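Local coordinates for protein D-alanyl-D-alanine carboxypeptidase (Mycobacterium tuberculosis H37Rv, PDB 4RYE) that acts as a serine D,D-carboxypeptidase on pentapeptide substrates and probably trims the D-Ala-D-Ala end of peptidoglycan stem peptides, at residues Val68-Asp73 with Leu110-Gly115; Gln199-Ala204 with Leu253-Phe258. All coordinates share one frame; numbering follows the deposited sequence.

Contact 1: residues Val68-Asp73 with Leu110-Gly115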
loop_
_atom_site.group_PDB
_atom_site.type_symbol
_atom_site.label_atom_id
_atom_site.label_comp_id
_atom_site.label_asym_id
_atom_site.label_seq_id
_atom_site.Cartn_x
_atom_site.Cartn_y
_atom_site.Cartn_z
ATOM N N VAL A 68 -4.955 -24.785 -1.439
ATOM C CA VAL A 68 -3.750 -25.594 -1.420
ATOM C C VAL A 68 -2.766 -24.960 -2.385
ATOM O O VAL A 68 -3.006 -24.931 -3.591
ATOM C CB VAL A 68 -4.040 -27.039 -1.854
ATOM C CG1 VAL A 68 -2.737 -27.806 -2.055
ATOM C CG2 VAL A 68 -4.924 -27.730 -0.829
ATOM N N ALA A 69 -1.675 -24.422 -1.857
ATOM C CA ALA A 69 -0.699 -23.755 -2.706
ATOM C C ALA A 69 -0.075 -24.721 -3.698
ATOM O O ALA A 69 0.250 -25.864 -3.356
ATOM C CB ALA A 69 0.372 -23.121 -1.868
ATOM N N ASP A 70 0.102 -24.276 -4.934
ATOM C CA ASP A 70 0.829 -25.114 -5.886
ATOM C C ASP A 70 2.224 -24.553 -6.151
ATOM O O ASP A 70 2.572 -23.485 -5.645
ATOM C CB ASP A 70 0.030 -25.358 -7.174
ATOM C CG ASP A 70 -0.409 -24.080 -7.853
ATOM O OD1 ASP A 70 0.378 -23.108 -7.882
ATOM O OD2 ASP A 70 -1.549 -24.051 -8.370
ATOM N N VAL A 71 3.022 -25.283 -6.924
ATOM C CA VAL A 71 4.411 -24.901 -7.171
ATOM C C VAL A 71 4.534 -23.502 -7.765
ATOM O O VAL A 71 5.385 -22.716 -7.336
ATOM C CB VAL A 71 5.136 -25.944 -8.051
ATOM C CG1 VAL A 71 6.492 -25.425 -8.504
ATOM C CG2 VAL A 71 5.307 -27.225 -7.273
ATOM N N ALA A 72 3.667 -23.181 -8.722
ATOM C CA ALA A 72 3.695 -21.873 -9.379
ATOM C C ALA A 72 3.507 -20.710 -8.401
ATOM O O ALA A 72 4.078 -19.629 -8.588
ATOM C CB ALA A 72 2.649 -21.815 -10.479
ATOM N N ASP A 73 2.708 -20.934 -7.359
ATOM C CA ASP A 73 2.428 -19.898 -6.361
ATOM C C ASP A 73 3.681 -19.472 -5.598
ATOM O O ASP A 73 3.708 -18.405 -5.001
ATOM C CB ASP A 73 1.392 -20.395 -5.345
ATOM C CG ASP A 73 0.046 -20.685 -5.971
ATOM O OD1 ASP A 73 -0.221 -20.145 -7.063
ATOM O OD2 ASP A 73 -0.750 -21.437 -5.362
ATOM N N LEU A 110 -2.991 -15.673 -3.319
ATOM C CA LEU A 110 -4.289 -15.008 -3.326
ATOM C C LEU A 110 -4.844 -14.939 -4.744
ATOM O O LEU A 110 -6.029 -15.150 -4.958
ATOM C CB LEU A 110 -4.177 -13.600 -2.740
ATOM C CG LEU A 110 -4.107 -13.554 -1.209
ATOM C CD1 LEU A 110 -3.737 -12.150 -0.721
ATOM C CD2 LEU A 110 -5.426 -14.018 -0.577
ATOM N N ALA A 111 -3.978 -14.666 -5.717
ATOM C CA ALA A 111 -4.409 -14.614 -7.113
ATOM C C ALA A 111 -4.925 -15.978 -7.563
ATOM O O ALA A 111 -5.860 -16.063 -8.355
ATOM C CB ALA A 111 -3.277 -14.149 -8.012
ATOM N N HIS A 112 -4.299 -17.038 -7.058
ATOM C CA HIS A 112 -4.767 -18.409 -7.268
ATOM C C HIS A 112 -6.221 -18.549 -6.786
ATOM O O HIS A 112 -7.083 -19.010 -7.544
ATOM C CB HIS A 112 -3.810 -19.393 -6.561
ATOM C CG HIS A 112 -4.209 -20.837 -6.644
ATOM N ND1 HIS A 112 -3.367 -21.856 -6.248
ATOM C CD2 HIS A 112 -5.356 -21.436 -7.048
ATOM C CE1 HIS A 112 -3.975 -23.017 -6.412
ATOM N NE2 HIS A 112 -5.184 -22.792 -6.889
HETATM N N MSE A 113 -6.492 -18.149 -5.544
HETATM C CA MSE A 113 -7.856 -18.186 -4.997
HETATM C C MSE A 113 -8.841 -17.345 -5.802
HETATM O O MSE A 113 -10.027 -17.641 -5.835
HETATM C CB MSE A 113 -7.882 -17.706 -3.542
HETATM C CG MSE A 113 -7.039 -18.538 -2.611
HETATM SE SE MSE A 113 -7.236 -18.024 -0.725
HETATM C CE MSE A 113 -9.105 -18.556 -0.543
ATOM N N LEU A 114 -8.353 -16.292 -6.441
ATOM C CA LEU A 114 -9.228 -15.378 -7.159
ATOM C C LEU A 114 -9.458 -15.776 -8.610
ATOM O O LEU A 114 -10.159 -15.078 -9.337
ATOM C CB LEU A 114 -8.674 -13.956 -7.083
ATOM C CG LEU A 114 -8.738 -13.357 -5.679
ATOM C CD1 LEU A 114 -7.839 -12.135 -5.554
ATOM C CD2 LEU A 114 -10.196 -13.008 -5.336
ATOM N N GLY A 115 -8.873 -16.889 -9.035
ATOM C CA GLY A 115 -9.098 -17.386 -10.382
ATOM C C GLY A 115 -7.881 -17.341 -11.293
ATOM O O GLY A 115 -7.982 -17.612 -12.491
#

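Contact 2: residues Gln199-Ala204 with Leu253-Phe258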
loop_
_atom_site.group_PDB
_atom_site.type_symbol
_atom_site.label_atom_id
_atom_site.label_comp_id
_atom_site.label_asym_id
_atom_site.label_seq_id
_atom_site.Cartn_x
_atom_site.Cartn_y
_atom_site.Cartn_z
ATOM N N GLN A 199 5.708 1.996 14.423
ATOM C CA GLN A 199 6.571 2.070 15.593
ATOM C C GLN A 199 7.164 3.461 15.832
ATOM O O GLN A 199 7.458 3.824 16.966
ATOM C CB GLN A 199 7.699 1.036 15.469
ATOM C CG GLN A 199 7.200 -0.396 15.315
ATOM C CD GLN A 199 8.251 -1.325 14.739
ATOM O OE1 GLN A 199 8.795 -1.075 13.661
ATOM N NE2 GLN A 199 8.539 -2.408 15.452
ATOM N N ARG A 200 7.352 4.237 14.772
ATOM C CA ARG A 200 8.071 5.504 14.912
ATOM C C ARG A 200 7.167 6.719 15.035
ATOM O O ARG A 200 7.592 7.773 15.522
ATOM C CB ARG A 200 8.997 5.721 13.717
ATOM C CG ARG A 200 10.104 4.699 13.585
ATOM C CD ARG A 200 10.557 4.633 12.135
ATOM N NE ARG A 200 11.666 3.706 11.938
ATOM C CZ ARG A 200 12.934 4.087 11.887
ATOM N NH1 ARG A 200 13.231 5.372 12.017
ATOM N NH2 ARG A 200 13.896 3.192 11.701
ATOM N N TYR A 201 5.934 6.586 14.564
ATOM C CA TYR A 201 5.042 7.735 14.467
ATOM C C TYR A 201 3.729 7.496 15.208
ATOM O O TYR A 201 2.842 6.830 14.675
ATOM C CB TYR A 201 4.736 8.042 12.993
ATOM C CG TYR A 201 4.154 9.419 12.824
ATOM C CD1 TYR A 201 4.976 10.529 12.804
ATOM C CD2 TYR A 201 2.783 9.613 12.728
ATOM C CE1 TYR A 201 4.458 11.807 12.670
ATOM C CE2 TYR A 201 2.247 10.899 12.587
ATOM C CZ TYR A 201 3.094 11.986 12.568
ATOM O OH TYR A 201 2.585 13.261 12.440
ATOM N N PRO A 202 3.612 8.018 16.446
ATOM C CA PRO A 202 2.354 7.918 17.195
ATOM C C PRO A 202 1.164 8.405 16.382
ATOM O O PRO A 202 1.202 9.508 15.829
ATOM C CB PRO A 202 2.591 8.848 18.383
ATOM C CG PRO A 202 4.067 8.659 18.673
ATOM C CD PRO A 202 4.703 8.553 17.283
ATOM N N GLY A 203 0.132 7.573 16.301
ATOM C CA GLY A 203 -1.057 7.903 15.533
ATOM C C GLY A 203 -1.104 7.303 14.139
ATOM O O GLY A 203 -2.112 7.419 13.448
ATOM N N ALA A 204 -0.013 6.684 13.699
ATOM C CA ALA A 204 -0.048 5.964 12.420
ATOM C C ALA A 204 -1.098 4.849 12.502
ATOM O O ALA A 204 -1.219 4.201 13.531
ATOM C CB ALA A 204 1.325 5.386 12.102
ATOM N N LEU A 253 5.595 14.884 6.385
ATOM C CA LEU A 253 4.344 15.216 5.690
ATOM C C LEU A 253 3.127 15.139 6.602
ATOM O O LEU A 253 2.273 16.024 6.569
ATOM C CB LEU A 253 4.142 14.333 4.460
ATOM C CG LEU A 253 5.027 14.709 3.270
ATOM C CD1 LEU A 253 4.834 13.716 2.141
ATOM C CD2 LEU A 253 4.720 16.141 2.801
ATOM N N PHE A 254 3.060 14.095 7.424
ATOM C CA PHE A 254 1.983 13.971 8.404
ATOM C C PHE A 254 2.006 15.134 9.393
ATOM O O PHE A 254 0.966 15.768 9.634
ATOM C CB PHE A 254 2.082 12.626 9.152
ATOM C CG PHE A 254 1.489 11.447 8.395
ATOM C CD1 PHE A 254 0.217 11.518 7.826
ATOM C CD2 PHE A 254 2.206 10.262 8.270
ATOM C CE1 PHE A 254 -0.324 10.422 7.142
ATOM C CE2 PHE A 254 1.681 9.174 7.589
ATOM C CZ PHE A 254 0.411 9.249 7.022
ATOM N N ASP A 255 3.183 15.417 9.959
ATOM C CA ASP A 255 3.347 16.537 10.888
ATOM C C ASP A 255 2.888 17.846 10.241
ATOM O O ASP A 255 2.164 18.639 10.852
ATOM C CB ASP A 255 4.817 16.714 11.305
ATOM C CG ASP A 255 5.259 15.749 12.403
ATOM O OD1 ASP A 255 4.416 15.009 12.952
ATOM O OD2 ASP A 255 6.468 15.749 12.726
ATOM N N TRP A 256 3.342 18.085 9.016
ATOM C CA TRP A 256 2.951 19.293 8.296
ATOM C C TRP A 256 1.432 19.353 8.116
ATOM O O TRP A 256 0.818 20.403 8.313
ATOM C CB TRP A 256 3.656 19.378 6.942
ATOM C CG TRP A 256 3.262 20.605 6.154
ATOM C CD1 TRP A 256 3.867 21.832 6.175
ATOM C CD2 TRP A 256 2.162 20.714 5.244
ATOM N NE1 TRP A 256 3.210 22.692 5.330
ATOM C CE2 TRP A 256 2.157 22.030 4.752
ATOM C CE3 TRP A 256 1.178 19.825 4.804
ATOM C CZ2 TRP A 256 1.197 22.481 3.830
ATOM C CZ3 TRP A 256 0.231 20.275 3.890
ATOM C CH2 TRP A 256 0.249 21.584 3.416
ATOM N N GLY A 257 0.835 18.223 7.756
ATOM C CA GLY A 257 -0.599 18.153 7.545
ATOM C C GLY A 257 -1.402 18.385 8.817
ATOM O O GLY A 257 -2.461 19.013 8.790
ATOM N N PHE A 258 -0.914 17.859 9.933
ATOM C CA PHE A 258 -1.636 17.986 11.196
ATOM C C PHE A 258 -1.527 19.394 11.748
ATOM O O PHE A 258 -2.396 19.849 12.495
ATOM C CB PHE A 258 -1.144 16.943 12.220
ATOM C CG PHE A 258 -1.602 15.546 11.914
ATOM C CD1 PHE A 258 -2.939 15.284 11.656
ATOM C CD2 PHE A 258 -0.691 14.493 11.852
ATOM C CE1 PHE A 258 -3.364 13.988 11.360
ATOM C CE2 PHE A 258 -1.108 13.204 11.554
ATOM C CZ PHE A 258 -2.447 12.953 11.300
#

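Contact 1: residues Val68-Asp73 with Leu110-Gly115
With its CG trans to the backbone N (chi1 177°), His-112 extends from the last turn of helix 104-113 and meets Asp-73, whose CG lies beside its own backbone N, in the loop that follows strand 66-68. The imidazole donates from ND1 to Asp-73 OD2 over 2.8 Å, and the bond is almost straight, with an N-H...O angle of 176°. OD2 lies in the ring plane and accepts the hydrogen bond with its syn lone pair, while the carboxylate itself is turned well out of the ring plane.

The side chain of Asp-70 runs against that of His-112, its carboxylate 16° from parallel to the ring. Its OD2 stands 3.3 Å from His-112 CE1 at an oblique angle, and the backbone O of Val-68 is 3.5 Å from that same carbon.

Within the loop the two aspartates are tied to each other's backbone. Asp-73 OD2 also accepts from Asp-70 N at 3.0 Å, from above the carboxylate plane, and Asp-70 OD1 accepts from Asp-73 N at 3.2 Å, an Asx motif. Beyond helix 104-113, Gly-115 closes the last turn in a Schellman motif, its N bonded to His-112 O.

Two donors thus grip Asp-73 OD2 and fix the carboxylate's rotation. Two carboxylates beside one imidazole would be expected to favour its protonated form, and the ring's positive charge would in turn ease the closeness of the two acids.

Contact 2: residues Gln199-Ala204 with Leu253-Phe258
A type II beta turn from Tyr-201 to Ala-204, closed by Ala-204 N to Tyr-201 O at 3.0 Å, leads the chain from helix 197-200 into the edge strand 204-212, while residues 253-258 form a run of helix 246-259. In the alpha/beta fold shared by penicillin-binding proteins and serine beta-lactamases, this late helix packs on the central antiparallel sheet, and here the turn at the sheet's edge reaches across to it.

Tyr-201 makes the connection. A chi1 of -164° swings the phenol away from its own backbone N and toward the helix, placing its hydroxyl among Phe-254, Asp-255 and Phe-258. The ring passes Phe-254 at a slant, the planes 32° apart, and Tyr-201 CZ rests 3.6 Å from Phe-254 CB. Phe-258 offers its edge to the hydroxyl, its CD2 lying 3.5 Å from Tyr-201 OH.

Both phenylalanines also pack against Ala-223 of strand 218-225 and Leu-230 of strand 228-237, so the apolar side of the contact continues onto the sheet. Arg-225 makes a cation-pi contact with Tyr-201 and donates from NE to the O of Pro-202, holding the turn from the sheet side.

The polar end is a single hydrogen bond: Tyr-201 OH donates to Asp-255 OD1 over 2.6 Å, reaching the oxygen on its anti side, 29° out of the carboxylate plane.

Overall arrangement
Contacts 1 and 2 lie on opposite sides of the chain's centre, their own centres 37 Å apart, and share no helix or strand. Both are partly buried, away from the annotated active-site residues, and each ties a loop or turn to a helix through an aspartate. In contact 1 the helix supplies the donor and the loop the acid; in contact 2 the turn supplies the donor and the helix the acid. Contact 1 is almost wholly polar and belongs to the helical part of the molecule. Contact 2 buries somewhat more surface, 176 against 139 Å², and joins its hydrogen bond to aromatic packing that runs onto the central sheet.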